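Local atomic coordinates of CghA (Chaetomium globosum, PDB entry 6KBC), a protein that is a two-domain, beta-rich member of the calycin clan that holds the ligand WK1 in a pocket lined by both domains. Residues A181-P186 / A255-V260; G225-W230 / A242-A247; N269-A274 / L286-P291. All blocks are in the same frame, centred on the assembly; numbering follows the deposited sequence.

In the fold
The three contacts illustrate how neighbouring strands can carry packing from one domain into the next. Contacts 1 and 2 lie with centres about 6 Å apart and join the same two sets of neighbours: strands 181-200 and 223-231 of the N-terminal domain face strands 252-261 and 239-249 of the C-terminal domain. Along the chain, contact 2 is nested within the loop that contact 1 closes. Contact 3 follows both, its centre about 9 Å from that of contact 1 and about 13 Å from that of contact 2, and lies wholly within the C-terminal domain. Strand 269-277 pairs with strand 252-261, so contact 3 sits one strand further into the C-terminal sheet, next to contact 1, which contributes Trp183 and Met257 to the WK1 pocket.

Contact 1: residues A181-P186 / A255-V260; sequences AYWFRP and AVMRLV. With WK1 ((2S)-3-[(2S,4E)-4-[[(1R,2S,4aR,6S,8R,8aS)-2-[(E)-but-2-en-2-yl]-6,8-dimethyl-1,2,4a,5,6,7,8,8a-octahydronaphthalen-1-yl]-oxidanyl-methylidene]-3,5-bis(oxidanylidene)pyrrolidin-2-yl]-2-methyl-2-oxidanyl-propanoic acid), chain B.
Trp183 and Met257 form the tight half of this interface, their side chains crossing at about a right angle. Met257 lies over one indole face: its CB is 3.5 Å from Trp183 CD1 in the five-membered ring, and its CE sits 3.6 Å from the centroid of the six-membered ring, a CH-pi contact only 12° off the normal. The methionine chain is bent at chi2 (36°), which swings SD into a Met-aromatic contact with the indole and to 3.4 Å from WK1 C6. Trp183 CZ3 approaches WK1 C5 at 3.5 Å, so both residues line the ligand pocket, while the indole NE1 donates a hydrogen bond to Asp227 OD2.

The Arg185 end is buried too but meets the other strand at fewer points. Arg185 CD rests 3.4 Å from Ala255 CB, and the guanidinium presents one face to Ala255 O without a direct hydrogen bond. Arg185 NH1 donates to a single water at 3.0 Å, which makes a weak bond to Val256 O; the same NH1 donates a hydrogen bond to Asn272 O. The two strands run antiparallel in different sheets: strand 181-200 borders strand 223-231, and strand 252-261 lies between strands 239-249 and 269-277.

Contact 2: residues G225-W230 / A242-A247; sequences GMDRSW and ALFVRA
Gly225 opens the segment beneath Arg246, its N over the centre of one guanidinium face and 3.5 Å from Arg246 CZ. With no side chain at Gly225, the guanidinium lies directly against its backbone. Gly225 N is bonded to Asp52 OD1, while the bend of the arginine chain at chi3 (-48°) places NE for a salt bridge to the other oxygen of Asp52. Met226 then turns away from strand 239-249 and packs on Trp49 and Phe51.

Asp227 turns back and meets Arg246 tip to tip. Arg246 NH2 donates to Asp227 OD1 over 2.8 Å with an N-H...O angle of 155°, reaching the oxygen from 42° above the carboxylate plane; the two flat groups stand perpendicular. A water 2.6 Å from Asp227 OD1, probably donating to it, backs this salt bridge and accepts from Arg246 NH1 at 2.8 Å. Asp227 OD2, the oxygen that also holds Trp183, lies in the plane of the Phe244 ring, 3.4 Å from CE1 at its edge.

Arg246 thus has two carboxylates, the buried Asp227 and Asp52, as partners, which would favour its positive charge. The pairing ties the two domains together at the edge of the Phe244 ring, whose residue touches WK1.

Contact 3: residues N269-A274 / L286-P291; sequences NTVNAA and LRSLPP
Asn269, Val271 and Asn272 meet Ser288 and Leu286 in a partly buried, water-bridged contact within the C-terminal domain, just past the hairpin of strands 269-277 and 280-285. Direct backbone pairing gives way here to water. One water accepts a hydrogen bond from Ser288 N at 3.0 Å and donates one to Asn269 O at 2.6 Å; another accepts from Val271 N at 3.0 Å and donates to Leu286 O at 2.7 Å.

Side chains make the direct contacts. Ser288 OG, anti to its backbone N (chi1 -172°), donates to Asn269 OD1 at 2.7 Å, approaching from well above the amide plane, 66° out of it. Val271 holds CG1 in the crowded position between N and the carbonyl carbon (chi1 72°), which directs that methyl to 3.4 Å from Arg287 C. Leu286 lies alongside Asn272, with CD2 3.4 Å from Asn272 ND2, which donates hydrogen bonds to Glu174 O and Glu176 O.

Strand 269-277 is bonded to strand 252-261, where Arg258 packs against Asn269, Val271 and Ser288. Residues 286-291 in turn adjoin strand 302-308: the weakly bonded strand at about 288-289 pairs with it in parallel, and its Val303 touches Val271.

Contact 1: residues A181-P186 / A255-V260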
loop_
_atom_site.group_PDB
_atom_site.type_symbol
_atom_site.label_atom_id
_atom_site.label_comp_id
_atom_site.label_asym_id
_atom_site.label_seq_id
_atom_site.Cartn_x
_atom_site.Cartn_y
_atom_site.Cartn_z
ATOM N N ALA A 181 -1.729 15.188 1.325
ATOM C CA ALA A 181 -1.729 13.911 0.627
ATOM C C ALA A 181 -1.992 12.818 1.654
ATOM O O ALA A 181 -1.423 12.842 2.749
ATOM C CB ALA A 181 -0.390 13.682 -0.093
ATOM N N TYR A 182 -2.870 11.873 1.319
ATOM C CA TYR A 182 -3.397 10.948 2.314
ATOM C C TYR A 182 -3.119 9.514 1.913
ATOM O O TYR A 182 -3.311 9.133 0.754
ATOM C CB TYR A 182 -4.891 11.162 2.544
ATOM C CG TYR A 182 -5.177 12.607 2.805
ATOM C CD1 TYR A 182 -5.089 13.125 4.091
ATOM C CD2 TYR A 182 -5.473 13.467 1.763
ATOM C CE1 TYR A 182 -5.316 14.464 4.328
ATOM C CE2 TYR A 182 -5.700 14.808 1.991
ATOM C CZ TYR A 182 -5.623 15.298 3.268
ATOM O OH TYR A 182 -5.851 16.636 3.482
ATOM N N TRP A 183 -2.609 8.755 2.873
ATOM C CA TRP A 183 -2.455 7.315 2.754
ATOM C C TRP A 183 -2.518 6.766 4.165
ATOM O O TRP A 183 -1.709 7.137 5.017
ATOM C CB TRP A 183 -1.141 6.926 2.074
ATOM C CG TRP A 183 -1.003 5.451 1.917
ATOM C CD1 TRP A 183 -0.893 4.522 2.918
ATOM C CD2 TRP A 183 -0.977 4.723 0.692
ATOM N NE1 TRP A 183 -0.794 3.264 2.381
ATOM C CE2 TRP A 183 -0.840 3.359 1.018
ATOM C CE3 TRP A 183 -1.035 5.091 -0.652
ATOM C CZ2 TRP A 183 -0.787 2.365 0.050
ATOM C CZ3 TRP A 183 -0.979 4.109 -1.607
ATOM C CH2 TRP A 183 -0.867 2.755 -1.253
ATOM N N PHE A 184 -3.490 5.906 4.428
ATOM C CA PHE A 184 -3.574 5.281 5.731
ATOM C C PHE A 184 -4.265 3.936 5.532
ATOM O O PHE A 184 -4.546 3.526 4.403
ATOM C CB PHE A 184 -4.289 6.207 6.724
ATOM C CG PHE A 184 -5.678 6.567 6.299
ATOM C CD1 PHE A 184 -5.904 7.678 5.484
ATOM C CD2 PHE A 184 -6.754 5.777 6.671
ATOM C CE1 PHE A 184 -7.185 7.996 5.058
ATOM C CE2 PHE A 184 -8.037 6.094 6.259
ATOM C CZ PHE A 184 -8.255 7.202 5.458
ATOM N N ARG A 185 -4.554 3.253 6.628
ATOM C CA ARG A 185 -4.945 1.849 6.552
ATOM C C ARG A 185 -6.308 1.634 7.190
ATOM O O ARG A 185 -6.409 1.490 8.422
ATOM C CB ARG A 185 -3.875 0.981 7.211
ATOM C CG ARG A 185 -2.580 0.998 6.388
ATOM C CD ARG A 185 -1.373 0.529 7.178
ATOM N NE ARG A 185 -1.020 1.466 8.230
ATOM C CZ ARG A 185 -0.243 2.532 8.053
ATOM N NH1 ARG A 185 0.276 2.785 6.858
ATOM N NH2 ARG A 185 0.009 3.334 9.074
ATOM N N PRO A 186 -7.379 1.602 6.401
ATOM C CA PRO A 186 -8.696 1.275 6.973
ATOM C C PRO A 186 -8.716 -0.066 7.678
ATOM O O PRO A 186 -9.408 -0.218 8.695
ATOM C CB PRO A 186 -9.611 1.296 5.746
ATOM C CG PRO A 186 -8.969 2.302 4.845
ATOM C CD PRO A 186 -7.483 2.016 4.990
ATOM N N ALA A 255 3.482 -1.671 9.045
ATOM C CA ALA A 255 2.989 -1.196 7.767
ATOM C C ALA A 255 3.464 0.234 7.597
ATOM O O ALA A 255 3.470 1.007 8.555
ATOM C CB ALA A 255 1.460 -1.291 7.675
ATOM N N VAL A 256 3.931 0.557 6.401
ATOM C CA VAL A 256 4.648 1.808 6.178
ATOM C C VAL A 256 4.247 2.362 4.830
ATOM O O VAL A 256 4.150 1.625 3.847
ATOM C CB VAL A 256 6.187 1.628 6.216
ATOM C CG1 VAL A 256 6.894 2.940 5.836
ATOM C CG2 VAL A 256 6.643 1.173 7.588
ATOM N N MET A 257 4.042 3.672 4.779
ATOM C CA MET A 257 4.047 4.423 3.527
ATOM C C MET A 257 4.920 5.631 3.823
ATOM O O MET A 257 4.486 6.518 4.565
ATOM C CB MET A 257 2.635 4.830 3.098
ATOM C CG MET A 257 2.551 5.466 1.699
ATOM S SD MET A 257 3.635 4.842 0.388
ATOM C CE MET A 257 2.705 3.379 0.014
ATOM N N ARG A 258 6.161 5.631 3.318
ATOM C CA ARG A 258 7.117 6.712 3.552
ATOM C C ARG A 258 7.430 7.412 2.229
ATOM O O ARG A 258 7.787 6.754 1.243
ATOM C CB ARG A 258 8.423 6.203 4.212
ATOM C CG ARG A 258 9.373 7.380 4.608
ATOM C CD ARG A 258 10.248 7.586 3.381
ATOM N NE ARG A 258 11.214 6.529 3.101
ATOM C CZ ARG A 258 11.615 6.201 1.888
ATOM N NH1 ARG A 258 10.811 6.495 0.866
ATOM N NH2 ARG A 258 12.607 5.339 1.716
ATOM N N LEU A 259 7.364 8.751 2.227
ATOM C CA LEU A 259 7.679 9.556 1.052
ATOM C C LEU A 259 8.873 10.448 1.354
ATOM O O LEU A 259 8.978 11.000 2.449
ATOM C CB LEU A 259 6.523 10.453 0.637
ATOM C CG LEU A 259 5.254 9.703 0.234
ATOM C CD1 LEU A 259 4.129 10.694 0.134
ATOM C CD2 LEU A 259 5.510 9.054 -1.113
ATOM N N VAL A 260 9.750 10.594 0.369
ATOM C CA VAL A 260 10.791 11.611 0.381
ATOM C C VAL A 260 10.531 12.534 -0.805
ATOM O O VAL A 260 10.406 12.067 -1.940
ATOM C CB VAL A 260 12.198 10.992 0.315
ATOM C CG1 VAL A 260 13.278 12.100 0.335
ATOM C CG2 VAL A 260 12.395 9.997 1.473
HETATM O O WK1 B . 2.006 -1.174 -12.190
HETATM C C17 WK1 B . 1.984 -1.716 -11.114
HETATM O O1 WK1 B . 1.583 -2.836 -10.968
HETATM C C19 WK1 B . 2.471 -1.008 -9.917
HETATM O O2 WK1 B . 3.039 0.222 -10.217
HETATM C C18 WK1 B . 3.564 -1.816 -9.288
HETATM C C20 WK1 B . 1.231 -0.820 -9.089
HETATM C C22 WK1 B . 1.567 -0.478 -7.695
HETATM N N WK1 B . 0.491 -0.439 -6.722
HETATM C C21 WK1 B . 0.604 0.657 -5.979
HETATM O O5 WK1 B . -0.227 0.931 -5.001
HETATM C C23 WK1 B . 2.247 0.774 -7.454
HETATM O O4 WK1 B . 3.301 1.215 -8.109
HETATM C C24 WK1 B . 1.718 1.533 -6.373
HETATM C C16 WK1 B . 2.205 2.810 -5.864
HETATM O O3 WK1 B . 3.230 3.320 -6.429
HETATM C C9 WK1 B . 1.615 3.408 -4.657
HETATM C C8 WK1 B . 2.415 2.656 -3.556
HETATM C C12 WK1 B . 2.720 1.184 -3.741
HETATM C C13 WK1 B . 1.975 0.233 -3.224
HETATM C C90 WK1 B . 2.297 -1.208 -3.430
HETATM C C14 WK1 B . 3.904 0.768 -4.537
HETATM C C7 WK1 B . 3.742 3.301 -3.291
HETATM C C6 WK1 B . 3.779 4.579 -3.024
HETATM C C3 WK1 B . 2.533 5.363 -3.286
HETATM C C4 WK1 B . 1.792 4.915 -4.529
HETATM C C5 WK1 B . 0.430 5.580 -4.495
HETATM C C11 WK1 B . -0.292 5.340 -5.783
HETATM C C2 WK1 B . 2.655 6.862 -3.208
HETATM C C1 WK1 B . 1.266 7.354 -2.951
HETATM C C10 WK1 B . 1.159 8.806 -2.619
HETATM C C WK1 B . 0.457 7.063 -4.178
HETATM O O HOH W 1 0.958 0.980 4.528
#

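Contact 2: residues G225-W230 / A242-A247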
loop_
_atom_site.group_PDB
_atom_site.type_symbol
_atom_site.label_atom_id
_atom_site.label_comp_id
_atom_site.label_asym_id
_atom_site.label_seq_id
_atom_site.Cartn_x
_atom_site.Cartn_y
_atom_site.Cartn_z
ATOM N N GLY A 225 -3.799 -6.402 4.324
ATOM C CA GLY A 225 -4.529 -5.243 4.828
ATOM C C GLY A 225 -5.200 -4.503 3.711
ATOM O O GLY A 225 -5.044 -4.884 2.564
ATOM N N MET A 226 -5.922 -3.467 4.086
ATOM C CA MET A 226 -6.608 -2.601 3.122
ATOM C C MET A 226 -6.073 -1.190 3.354
ATOM O O MET A 226 -6.088 -0.749 4.471
ATOM C CB MET A 226 -8.118 -2.655 3.318
ATOM C CG MET A 226 -8.861 -2.069 2.165
ATOM S SD MET A 226 -9.062 -0.330 2.397
ATOM C CE MET A 226 -9.338 0.216 0.722
ATOM N N ASP A 227 -5.506 -0.599 2.314
ATOM C CA ASP A 227 -4.927 0.760 2.389
ATOM C C ASP A 227 -5.785 1.691 1.538
ATOM O O ASP A 227 -6.241 1.278 0.512
ATOM C CB ASP A 227 -3.467 0.793 1.958
ATOM C CG ASP A 227 -2.512 0.076 2.893
ATOM O OD1 ASP A 227 -2.892 -0.892 3.480
ATOM O OD2 ASP A 227 -1.407 0.516 3.008
ATOM N N ARG A 228 -5.899 2.927 1.977
ATOM C CA ARG A 228 -6.740 3.909 1.305
ATOM C C ARG A 228 -5.941 5.184 1.138
ATOM O O ARG A 228 -5.324 5.657 2.096
ATOM C CB ARG A 228 -8.017 4.177 2.106
ATOM C CG ARG A 228 -8.860 5.337 1.612
ATOM C CD ARG A 228 -9.412 5.121 0.222
ATOM N NE ARG A 228 -10.482 6.087 -0.034
ATOM C CZ ARG A 228 -10.527 6.927 -1.066
ATOM N NH1 ARG A 228 -9.568 6.942 -1.977
ATOM N NH2 ARG A 228 -11.555 7.759 -1.191
ATOM N N SER A 229 -5.961 5.737 -0.068
ATOM C CA SER A 229 -5.173 6.914 -0.374
ATOM C C SER A 229 -5.946 7.825 -1.312
ATOM O O SER A 229 -6.750 7.368 -2.134
ATOM C CB SER A 229 -3.843 6.538 -1.017
ATOM O OG SER A 229 -3.118 7.689 -1.440
ATOM N N TRP A 230 -5.689 9.122 -1.182
ATOM C CA TRP A 230 -6.093 10.065 -2.217
ATOM C C TRP A 230 -5.203 11.298 -2.144
ATOM O O TRP A 230 -4.774 11.708 -1.065
ATOM C CB TRP A 230 -7.577 10.430 -2.093
ATOM C CG TRP A 230 -7.914 11.259 -0.899
ATOM C CD1 TRP A 230 -8.000 12.621 -0.840
ATOM C CD2 TRP A 230 -8.250 10.778 0.409
ATOM N NE1 TRP A 230 -8.359 13.015 0.430
ATOM C CE2 TRP A 230 -8.510 11.903 1.214
ATOM C CE3 TRP A 230 -8.337 9.506 0.981
ATOM C CZ2 TRP A 230 -8.856 11.793 2.559
ATOM C CZ3 TRP A 230 -8.682 9.400 2.306
ATOM C CH2 TRP A 230 -8.939 10.535 3.083
ATOM N N ALA A 242 9.445 6.577 -2.654
ATOM C CA ALA A 242 8.250 6.104 -1.970
ATOM C C ALA A 242 8.530 4.685 -1.510
ATOM O O ALA A 242 9.058 3.880 -2.280
ATOM C CB ALA A 242 7.018 6.152 -2.882
ATOM N N LEU A 243 8.222 4.389 -0.252
ATOM C CA LEU A 243 8.428 3.052 0.291
ATOM C C LEU A 243 7.128 2.551 0.899
ATOM O O LEU A 243 6.643 3.121 1.883
ATOM C CB LEU A 243 9.524 3.044 1.349
ATOM C CG LEU A 243 9.608 1.712 2.119
ATOM C CD1 LEU A 243 10.048 0.594 1.199
ATOM C CD2 LEU A 243 10.561 1.860 3.295
ATOM N N PHE A 244 6.579 1.487 0.321
ATOM C CA PHE A 244 5.489 0.723 0.929
ATOM C C PHE A 244 6.064 -0.473 1.667
ATOM O O PHE A 244 6.925 -1.171 1.132
ATOM C CB PHE A 244 4.500 0.218 -0.126
ATOM C CG PHE A 244 3.410 -0.675 0.450
ATOM C CD1 PHE A 244 2.249 -0.123 0.967
ATOM C CD2 PHE A 244 3.566 -2.057 0.489
ATOM C CE1 PHE A 244 1.236 -0.941 1.517
ATOM C CE2 PHE A 244 2.567 -2.887 1.031
ATOM C CZ PHE A 244 1.407 -2.322 1.550
ATOM N N VAL A 245 5.575 -0.733 2.883
ATOM C CA VAL A 245 5.951 -1.943 3.611
ATOM C C VAL A 245 4.714 -2.544 4.243
ATOM O O VAL A 245 3.924 -1.832 4.868
ATOM C CB VAL A 245 6.969 -1.677 4.742
ATOM C CG1 VAL A 245 7.271 -2.961 5.492
ATOM C CG2 VAL A 245 8.232 -1.058 4.225
ATOM N N ARG A 246 4.587 -3.865 4.157
ATOM C CA ARG A 246 3.731 -4.597 5.085
ATOM C C ARG A 246 4.473 -5.859 5.469
ATOM O O ARG A 246 4.875 -6.619 4.587
ATOM C CB ARG A 246 2.374 -4.944 4.479
ATOM C CG ARG A 246 1.452 -5.589 5.530
ATOM C CD ARG A 246 0.187 -6.160 4.921
ATOM N NE ARG A 246 -0.475 -5.235 4.007
ATOM C CZ ARG A 246 -1.145 -4.144 4.375
ATOM N NH1 ARG A 246 -1.266 -3.818 5.660
ATOM N NH2 ARG A 246 -1.725 -3.396 3.446
ATOM N N ALA A 247 4.680 -6.070 6.765
ATOM C CA ALA A 247 5.481 -7.201 7.202
ATOM C C ALA A 247 4.967 -7.701 8.537
ATOM O O ALA A 247 4.452 -6.929 9.347
ATOM C CB ALA A 247 6.961 -6.843 7.357
HETATM O O HOH W 2 -3.345 -1.975 5.852
#

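Contact 3: residues N269-A274 / L286-P291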
loop_
_atom_site.group_PDB
_atom_site.type_symbol
_atom_site.label_atom_id
_atom_site.label_comp_id
_atom_site.label_asym_id
_atom_site.label_seq_id
_atom_site.Cartn_x
_atom_site.Cartn_y
_atom_site.Cartn_z
ATOM N N ASN A 269 10.775 14.501 4.463
ATOM C CA ASN A 269 10.705 13.097 4.844
ATOM C C ASN A 269 9.390 12.913 5.587
ATOM O O ASN A 269 9.235 13.429 6.699
ATOM C CB ASN A 269 11.905 12.751 5.721
ATOM C CG ASN A 269 12.263 11.283 5.697
ATOM O OD1 ASN A 269 11.537 10.447 5.160
ATOM N ND2 ASN A 269 13.396 10.959 6.294
ATOM N N THR A 270 8.432 12.229 4.963
ATOM C CA THR A 270 7.114 12.063 5.570
ATOM C C THR A 270 6.705 10.595 5.550
ATOM O O THR A 270 7.179 9.805 4.724
ATOM C CB THR A 270 6.046 12.917 4.862
ATOM O OG1 THR A 270 5.881 12.482 3.507
ATOM C CG2 THR A 270 6.456 14.399 4.854
ATOM N N VAL A 271 5.789 10.235 6.453
ATOM C CA VAL A 271 5.435 8.829 6.613
ATOM C C VAL A 271 4.082 8.706 7.295
ATOM O O VAL A 271 3.718 9.504 8.161
ATOM C CB VAL A 271 6.526 8.056 7.402
ATOM C CG1 VAL A 271 6.523 8.448 8.870
ATOM C CG2 VAL A 271 6.340 6.561 7.262
ATOM N N ASN A 272 3.352 7.673 6.918
ATOM C CA ASN A 272 2.217 7.202 7.696
ATOM C C ASN A 272 2.474 5.721 7.931
ATOM O O ASN A 272 2.448 4.936 6.984
ATOM C CB ASN A 272 0.914 7.450 6.948
ATOM C CG ASN A 272 -0.285 7.298 7.845
ATOM O OD1 ASN A 272 -0.508 6.218 8.402
ATOM N ND2 ASN A 272 -1.023 8.392 8.056
ATOM N N ALA A 273 2.796 5.358 9.169
ATOM C CA ALA A 273 3.276 4.016 9.457
ATOM C C ALA A 273 2.777 3.592 10.822
ATOM O O ALA A 273 2.397 4.417 11.659
ATOM C CB ALA A 273 4.809 3.927 9.427
ATOM N N ALA A 274 2.840 2.290 11.063
ATOM C CA ALA A 274 2.389 1.768 12.338
ATOM C C ALA A 274 3.134 0.481 12.635
ATOM O O ALA A 274 3.374 -0.329 11.733
ATOM C CB ALA A 274 0.874 1.520 12.330
ATOM N N LEU A 286 3.907 8.809 12.603
ATOM C CA LEU A 286 3.583 9.828 11.618
ATOM C C LEU A 286 4.761 10.764 11.393
ATOM O O LEU A 286 4.610 11.804 10.742
ATOM C CB LEU A 286 2.359 10.612 12.079
ATOM C CG LEU A 286 1.134 9.719 12.281
ATOM C CD1 LEU A 286 0.030 10.520 12.949
ATOM C CD2 LEU A 286 0.675 9.120 10.936
ATOM N N ARG A 287 5.921 10.414 11.935
ATOM C CA ARG A 287 7.152 11.179 11.805
ATOM C C ARG A 287 8.225 10.259 11.227
ATOM O O ARG A 287 8.432 9.151 11.729
ATOM C CB ARG A 287 7.577 11.733 13.173
ATOM C CG ARG A 287 8.921 12.472 13.188
ATOM C CD ARG A 287 9.276 12.884 14.618
ATOM N NE ARG A 287 8.423 13.983 15.082
ATOM C CZ ARG A 287 8.542 14.562 16.267
ATOM N NH1 ARG A 287 9.472 14.146 17.115
ATOM N NH2 ARG A 287 7.733 15.559 16.600
ATOM N N SER A 288 8.896 10.712 10.171
ATOM C CA SER A 288 9.928 9.944 9.483
ATOM C C SER A 288 11.286 10.577 9.769
ATOM O O SER A 288 11.508 11.738 9.425
ATOM C CB SER A 288 9.650 9.922 7.978
ATOM O OG SER A 288 10.530 9.040 7.283
ATOM N N LEU A 289 12.214 9.792 10.357
ATOM C CA LEU A 289 13.474 10.349 10.828
ATOM C C LEU A 289 14.551 10.286 9.753
ATOM O O LEU A 289 14.524 9.399 8.891
ATOM C CB LEU A 289 13.966 9.579 12.037
ATOM C CG LEU A 289 12.977 9.666 13.194
ATOM C CD1 LEU A 289 13.378 8.695 14.280
ATOM C CD2 LEU A 289 12.947 11.115 13.710
ATOM N N PRO A 290 15.524 11.196 9.828
ATOM C CA PRO A 290 16.705 11.104 8.953
ATOM C C PRO A 290 17.319 9.718 9.029
ATOM O O PRO A 290 17.555 9.188 10.125
ATOM C CB PRO A 290 17.649 12.171 9.522
ATOM C CG PRO A 290 16.710 13.193 10.121
ATOM C CD PRO A 290 15.564 12.389 10.694
ATOM N N PRO A 291 17.563 9.093 7.877
ATOM C CA PRO A 291 18.000 7.686 7.860
ATOM C C PRO A 291 19.315 7.418 8.585
ATOM O O PRO A 291 19.574 6.262 8.942
ATOM C CB PRO A 291 18.142 7.389 6.358
ATOM C CG PRO A 291 17.212 8.363 5.696
ATOM C CD PRO A 291 17.294 9.619 6.525
HETATM O O HOH W 3 8.004 13.317 8.979
HETATM O O HOH W 4 5.344 12.626 8.289
#